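Local structure of ofchtiv-allosamidin (Ostrinia furnacalis, 6JMB) at residues A[161-166]-A[186-191]; A[192-197]-A[204-209]. The protein probably hydrolyses chitin as a group IV insect chitinase of glycosyl hydrolase family 18, and binds the inhibitor allosamidin in its active-site cleft. All coordinates share one frame; numbering follows the deposited sequence.

Contact 1. Residues A[161-166]-A[186-191]; sequences LTVAVS and DYIGVM. With AMI (allosamizoline), chain C.
D186 OD2 is held by two groups: L161 N, which donates to it over 2.9 Å in a nearly straight bond (169° at the hydrogen), and R151 of helix 138-154, through a salt bridge. D186 N donates in turn to L161 O, closing a two-bond ring between one residue's backbone and the other's carboxylate and amide. The carboxylate reaches L161 because D186 CG stands anti to its own carbonyl carbon, beside the backbone N. Further on, G189 lies between V163 and V165, its N bonding V163 O at 2.8 Å and its O accepting from V165 N, the pattern of parallel strands; M191 N then meets V165 O almost end-on. The strand axes diverge by 22°, as fits adjacent staves of the family's TIM barrel. On the face carrying T162, A164 and Y187, T162 CG2 sits over the Y187 ring, 3.5 Å from its centroid. It stands 17° off the ring normal, a CH-pi contact offset toward the rim. A water bridges T162 OG1 and Y187 OH, while the threonine hydroxyl also bonds D122. On this face I5 and V7 of strand 5-11 touch Y187 and Y9 touches A164, which places it inside the barrel. The other face is aliphatic: V165 CG2 presses on I188 CG2 at 3.5 Å, tighter than usual for two methyls, and W233 of helix 226-235 touches V165, I188 and V190. Toward the C-terminal end of the barrel strands the pair lines the allosamizoline pocket. M191, bent at its last torsion, lays SD 3.4 Å from allosamizoline C7, the carbon bonded to N2, N7 and O7. A164 CB meets the N-methyl carbon C8 at 3.5 Å.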
loop_
_atom_site.group_PDB
_atom_site.type_symbol
_atom_site.label_atom_id
_atom_site.label_comp_id
_atom_site.label_asym_id
_atom_site.label_seq_id
_atom_site.Cartn_x
_atom_site.Cartn_y
_atom_site.Cartn_z
ATOM N N LEU A 161 0.594 -16.784 2.818
ATOM C CA LEU A 161 1.335 -16.236 1.686
ATOM C C LEU A 161 0.434 -15.230 0.992
ATOM O O LEU A 161 -0.649 -15.590 0.517
ATOM C CB LEU A 161 1.737 -17.338 0.697
ATOM C CG LEU A 161 2.457 -16.837 -0.560
ATOM C CD1 LEU A 161 3.794 -16.194 -0.210
ATOM C CD2 LEU A 161 2.649 -17.977 -1.556
ATOM N N THR A 162 0.870 -13.976 0.933
ATOM C CA THR A 162 0.102 -12.919 0.285
ATOM C C THR A 162 1.000 -12.165 -0.680
ATOM O O THR A 162 2.223 -12.325 -0.674
ATOM C CB THR A 162 -0.489 -11.950 1.317
ATOM O OG1 THR A 162 0.570 -11.237 1.972
ATOM C CG2 THR A 162 -1.299 -12.706 2.357
ATOM N N VAL A 163 0.379 -11.353 -1.539
ATOM C CA VAL A 163 1.115 -10.474 -2.436
ATOM C C VAL A 163 0.509 -9.081 -2.392
ATOM O O VAL A 163 -0.650 -8.889 -2.019
ATOM C CB VAL A 163 1.143 -10.986 -3.894
ATOM C CG1 VAL A 163 1.930 -12.294 -3.998
ATOM C CG2 VAL A 163 -0.284 -11.135 -4.438
ATOM N N ALA A 164 1.326 -8.107 -2.775
ATOM C CA ALA A 164 0.881 -6.760 -3.100
ATOM C C ALA A 164 1.182 -6.548 -4.571
ATOM O O ALA A 164 2.281 -6.875 -5.030
ATOM C CB ALA A 164 1.640 -5.722 -2.277
ATOM N N VAL A 165 0.207 -6.026 -5.317
ATOM C CA VAL A 165 0.299 -5.947 -6.772
ATOM C C VAL A 165 -0.070 -4.560 -7.274
ATOM O O VAL A 165 -0.837 -3.826 -6.643
ATOM C CB VAL A 165 -0.592 -6.997 -7.466
ATOM C CG1 VAL A 165 -0.156 -8.413 -7.086
ATOM C CG2 VAL A 165 -2.054 -6.762 -7.113
ATOM N N SER A 166 0.470 -4.214 -8.441
ATOM C CA SER A 166 0.048 -2.999 -9.125
ATOM C C SER A 166 -1.417 -3.107 -9.543
ATOM O O SER A 166 -1.959 -4.202 -9.735
ATOM C CB SER A 166 0.927 -2.737 -10.345
ATOM O OG SER A 166 0.859 -3.829 -11.247
ATOM N N ASP A 186 -3.223 -16.460 -0.097
ATOM C CA ASP A 186 -4.394 -16.278 0.750
ATOM C C ASP A 186 -5.221 -15.082 0.299
ATOM O O ASP A 186 -6.456 -15.121 0.345
ATOM C CB ASP A 186 -3.953 -16.146 2.202
ATOM C CG ASP A 186 -3.413 -17.446 2.742
ATOM O OD1 ASP A 186 -4.231 -18.320 3.098
ATOM O OD2 ASP A 186 -2.180 -17.622 2.769
ATOM N N TYR A 187 -4.561 -14.012 -0.143
ATOM C CA TYR A 187 -5.257 -12.881 -0.740
ATOM C C TYR A 187 -4.257 -12.044 -1.518
ATOM O O TYR A 187 -3.036 -12.182 -1.359
ATOM C CB TYR A 187 -6.002 -12.014 0.290
ATOM C CG TYR A 187 -5.144 -11.475 1.406
ATOM C CD1 TYR A 187 -4.309 -10.376 1.203
ATOM C CD2 TYR A 187 -5.175 -12.054 2.673
ATOM C CE1 TYR A 187 -3.526 -9.877 2.234
ATOM C CE2 TYR A 187 -4.395 -11.561 3.706
ATOM C CZ TYR A 187 -3.568 -10.476 3.478
ATOM O OH TYR A 187 -2.782 -9.992 4.501
ATOM N N ILE A 188 -4.810 -11.185 -2.367
ATOM C CA ILE A 188 -4.058 -10.236 -3.180
ATOM C C ILE A 188 -4.372 -8.834 -2.676
ATOM O O ILE A 188 -5.535 -8.405 -2.685
ATOM C CB ILE A 188 -4.434 -10.369 -4.662
ATOM C CG1 ILE A 188 -4.016 -11.733 -5.206
ATOM C CG2 ILE A 188 -3.789 -9.265 -5.472
ATOM C CD1 ILE A 188 -4.404 -11.945 -6.655
ATOM N N GLY A 189 -3.343 -8.119 -2.231
ATOM C CA GLY A 189 -3.504 -6.727 -1.863
ATOM C C GLY A 189 -3.281 -5.843 -3.071
ATOM O O GLY A 189 -2.139 -5.660 -3.496
ATOM N N VAL A 190 -4.351 -5.314 -3.655
ATOM C CA VAL A 190 -4.224 -4.495 -4.857
ATOM C C VAL A 190 -3.897 -3.069 -4.435
ATOM O O VAL A 190 -4.618 -2.465 -3.635
ATOM C CB VAL A 190 -5.501 -4.551 -5.706
ATOM C CG1 VAL A 190 -5.299 -3.808 -7.012
ATOM C CG2 VAL A 190 -5.899 -6.000 -5.976
ATOM N N MET A 191 -2.800 -2.532 -4.962
ATOM C CA MET A 191 -2.303 -1.220 -4.533
ATOM C C MET A 191 -3.021 -0.111 -5.305
ATOM O O MET A 191 -2.467 0.551 -6.188
ATOM C CB MET A 191 -0.790 -1.142 -4.686
ATOM C CG MET A 191 -0.048 -2.066 -3.737
ATOM S SD MET A 191 1.742 -1.815 -3.756
ATOM C CE MET A 191 2.178 -2.642 -5.285
HETATM C C1 AMI C . 3.661 0.913 -1.807
HETATM C C2 AMI C . 4.984 0.047 -1.838
HETATM C C3 AMI C . 5.894 0.761 -0.969
HETATM C C4 AMI C . 5.487 2.283 -1.125
HETATM C C5 AMI C . 4.040 2.189 -1.007
HETATM C C6 AMI C . 3.288 3.465 -1.537
HETATM C C7 AMI C . 3.334 -1.084 -0.894
HETATM C C8 AMI C . 3.279 -3.517 -0.148
HETATM C C9 AMI C . 1.216 -2.031 0.175
HETATM N N2 AMI C . 4.647 -1.132 -1.388
HETATM N N7 AMI C . 2.616 -2.214 -0.292
HETATM O O3 AMI C . 7.249 0.487 -1.322
HETATM O O4 AMI C . 5.948 3.139 -0.088
HETATM O O6 AMI C . 3.712 3.717 -2.861
HETATM O O7 AMI C . 2.727 0.129 -1.030
HETATM O O HOH W 1 -0.508 -8.982 3.355
#

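Contact 2. Residues A[192-197]-A[204-209]; sequences TYDMHG and GHNAPL. With AMI (allosamizoline), chain C.
The loop after strand 187-190 carries Y193 and D194 of the allosamizoline pocket and is held by residues 204-209 of the same loop, where N206 accepts two hydrogen bonds from residues 192-197. M195 N meets N206 O at 2.9 Å, with 162° at the hydrogen. D194 N reaches N206 OD1 over 2.9 Å, but the bond is bent and the donor lies well above the amide plane, so it does not use a lone pair. N206 CG is anti to its backbone N (chi1 -174°), which brings OD1 alongside D194. Further along the chain, M195 CB packs on P208 CD at 3.8 Å, and H205 O lies in plane at the edge of the H196 ring. A water donates to H196 O and G204 O, joining the two backbones. On the pocket side, allosamizoline O6 donates to D194 OD2 at 2.6 Å, whereas Y193 OH gives O7 only a weak, 3.5 Å bond. D194 OD1 is taken by R252 in a salt bridge and by Y250 OH; with OD2 accepting O6, both carboxylate oxygens are engaged and the group's rotation is fixed, while N206 holds the adjoining backbone.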
loop_
_atom_site.group_PDB
_atom_site.type_symbol
_atom_site.label_atom_id
_atom_site.label_comp_id
_atom_site.label_asym_id
_atom_site.label_seq_id
_atom_site.Cartn_x
_atom_site.Cartn_y
_atom_site.Cartn_z
ATOM N N THR A 192 -4.286 0.093 -4.929
ATOM C CA THR A 192 -5.179 1.058 -5.577
ATOM C C THR A 192 -4.926 2.486 -5.078
ATOM O O THR A 192 -5.775 3.144 -4.475
ATOM C CB THR A 192 -6.634 0.616 -5.427
ATOM O OG1 THR A 192 -6.829 -0.009 -4.147
ATOM C CG2 THR A 192 -7.007 -0.380 -6.525
ATOM N N TYR A 193 -3.714 2.955 -5.355
ATOM C CA TYR A 193 -3.263 4.308 -5.051
ATOM C C TYR A 193 -2.027 4.548 -5.907
ATOM O O TYR A 193 -1.662 3.711 -6.735
ATOM C CB TYR A 193 -3.019 4.512 -3.547
ATOM C CG TYR A 193 -2.409 3.318 -2.848
ATOM C CD1 TYR A 193 -1.083 2.962 -3.064
ATOM C CD2 TYR A 193 -3.160 2.540 -1.982
ATOM C CE1 TYR A 193 -0.520 1.868 -2.423
ATOM C CE2 TYR A 193 -2.605 1.451 -1.334
ATOM C CZ TYR A 193 -1.294 1.120 -1.569
ATOM O OH TYR A 193 -0.743 0.030 -0.934
ATOM N N ASP A 194 -1.387 5.708 -5.723
ATOM C CA ASP A 194 -0.332 6.148 -6.643
ATOM C C ASP A 194 -0.840 6.203 -8.081
ATOM O O ASP A 194 -0.073 6.028 -9.036
ATOM C CB ASP A 194 0.931 5.288 -6.543
ATOM C CG ASP A 194 1.457 5.196 -5.137
ATOM O OD1 ASP A 194 1.450 6.227 -4.435
ATOM O OD2 ASP A 194 1.879 4.092 -4.734
ATOM N N MET A 195 -2.140 6.448 -8.234
ATOM C CA MET A 195 -2.730 6.524 -9.565
ATOM C C MET A 195 -2.164 7.701 -10.334
ATOM O O MET A 195 -1.950 7.616 -11.553
ATOM C CB MET A 195 -4.242 6.660 -9.429
ATOM C CG MET A 195 -4.896 5.459 -8.782
ATOM S SD MET A 195 -5.061 4.123 -9.972
ATOM C CE MET A 195 -5.649 2.792 -8.924
ATOM N N HIS A 196 -1.927 8.805 -9.627
ATOM C CA HIS A 196 -1.292 9.997 -10.148
ATOM C C HIS A 196 -0.389 10.555 -9.065
ATOM O O HIS A 196 -0.559 10.275 -7.877
ATOM C CB HIS A 196 -2.347 11.027 -10.561
ATOM C CG HIS A 196 -3.259 10.517 -11.623
ATOM N ND1 HIS A 196 -2.842 10.340 -12.925
ATOM C CD2 HIS A 196 -4.533 10.062 -11.568
ATOM C CE1 HIS A 196 -3.836 9.839 -13.637
ATOM N NE2 HIS A 196 -4.873 9.663 -12.839
ATOM N N GLY A 197 0.585 11.338 -9.493
ATOM C CA GLY A 197 1.548 11.894 -8.569
ATOM C C GLY A 197 2.405 12.915 -9.277
ATOM O O GLY A 197 2.197 13.215 -10.453
ATOM N N GLY A 204 -3.334 15.448 -10.252
ATOM C CA GLY A 204 -4.252 14.326 -10.326
ATOM C C GLY A 204 -4.355 13.688 -8.962
ATOM O O GLY A 204 -3.549 13.954 -8.063
ATOM N N HIS A 205 -5.365 12.845 -8.813
ATOM C CA HIS A 205 -5.647 12.256 -7.516
ATOM C C HIS A 205 -4.808 11.012 -7.279
ATOM O O HIS A 205 -4.561 10.214 -8.189
ATOM C CB HIS A 205 -7.129 11.922 -7.374
ATOM C CG HIS A 205 -8.024 13.113 -7.524
ATOM N ND1 HIS A 205 -7.928 14.227 -6.720
ATOM C CD2 HIS A 205 -9.029 13.362 -8.396
ATOM C CE1 HIS A 205 -8.842 15.110 -7.086
ATOM N NE2 HIS A 205 -9.524 14.607 -8.099
ATOM N N ASN A 206 -4.382 10.855 -6.032
ATOM C CA ASN A 206 -3.616 9.684 -5.633
ATOM C C ASN A 206 -4.471 8.426 -5.723
ATOM O O ASN A 206 -3.987 7.365 -6.141
ATOM C CB ASN A 206 -3.123 9.926 -4.205
ATOM C CG ASN A 206 -2.184 8.857 -3.699
ATOM O OD1 ASN A 206 -1.393 8.278 -4.447
ATOM N ND2 ASN A 206 -2.245 8.610 -2.397
ATOM N N ALA A 207 -5.749 8.532 -5.366
ATOM C CA ALA A 207 -6.632 7.373 -5.377
ATOM C C ALA A 207 -8.057 7.778 -5.727
ATOM O O ALA A 207 -8.975 7.587 -4.920
ATOM C CB ALA A 207 -6.585 6.676 -4.013
ATOM N N PRO A 208 -8.297 8.311 -6.922
ATOM C CA PRO A 208 -9.678 8.621 -7.311
ATOM C C PRO A 208 -10.474 7.333 -7.456
ATOM O O PRO A 208 -9.974 6.334 -7.974
ATOM C CB PRO A 208 -9.508 9.312 -8.667
ATOM C CG PRO A 208 -8.271 8.682 -9.244
ATOM C CD PRO A 208 -7.366 8.359 -8.070
ATOM N N LEU A 209 -11.724 7.360 -6.988
ATOM C CA LEU A 209 -12.574 6.181 -7.109
ATOM C C LEU A 209 -13.052 5.996 -8.544
ATOM O O LEU A 209 -13.022 4.881 -9.080
ATOM C CB LEU A 209 -13.761 6.313 -6.155
ATOM C CG LEU A 209 -14.560 5.075 -5.757
ATOM C CD1 LEU A 209 -13.638 3.922 -5.393
ATOM C CD2 LEU A 209 -15.460 5.433 -4.580
HETATM C C1 AMI C . 3.661 0.913 -1.807
HETATM C C2 AMI C . 4.984 0.047 -1.838
HETATM C C3 AMI C . 5.894 0.761 -0.969
HETATM C C4 AMI C . 5.487 2.283 -1.125
HETATM C C5 AMI C . 4.040 2.189 -1.007
HETATM C C6 AMI C . 3.288 3.465 -1.537
HETATM C C7 AMI C . 3.334 -1.084 -0.894
HETATM C C8 AMI C . 3.279 -3.517 -0.148
HETATM C C9 AMI C . 1.216 -2.031 0.175
HETATM N N2 AMI C . 4.647 -1.132 -1.388
HETATM N N7 AMI C . 2.616 -2.214 -0.292
HETATM O O3 AMI C . 7.249 0.487 -1.322
HETATM O O4 AMI C . 5.948 3.139 -0.088
HETATM O O6 AMI C . 3.712 3.717 -2.861
HETATM O O7 AMI C . 2.727 0.129 -1.030
HETATM O O HOH W 2 -1.685 12.547 -6.441
#

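Contacts 1 and 2 follow one another along the chain, M191 closing the first and T192 opening the second, and both touch allosamizoline. Contact 1 is regular barrel core: two strands exchanging backbone bonds, burying 524 Å² with apolar residues on one face and a mixed face with T162, A164 and Y187 on the other. Contact 2 has no helix or strand, buries 342 Å² and combines one asparagine's polar bonds, a bridging water and small apolar contacts between irregular backbones; it too is largely buried. The chemistry at the ligand differs accordingly. A164 and M191 offer a methyl and a thioether to the inhibitor, while the loop offers a carboxylate that accepts its O6 hydroxyl.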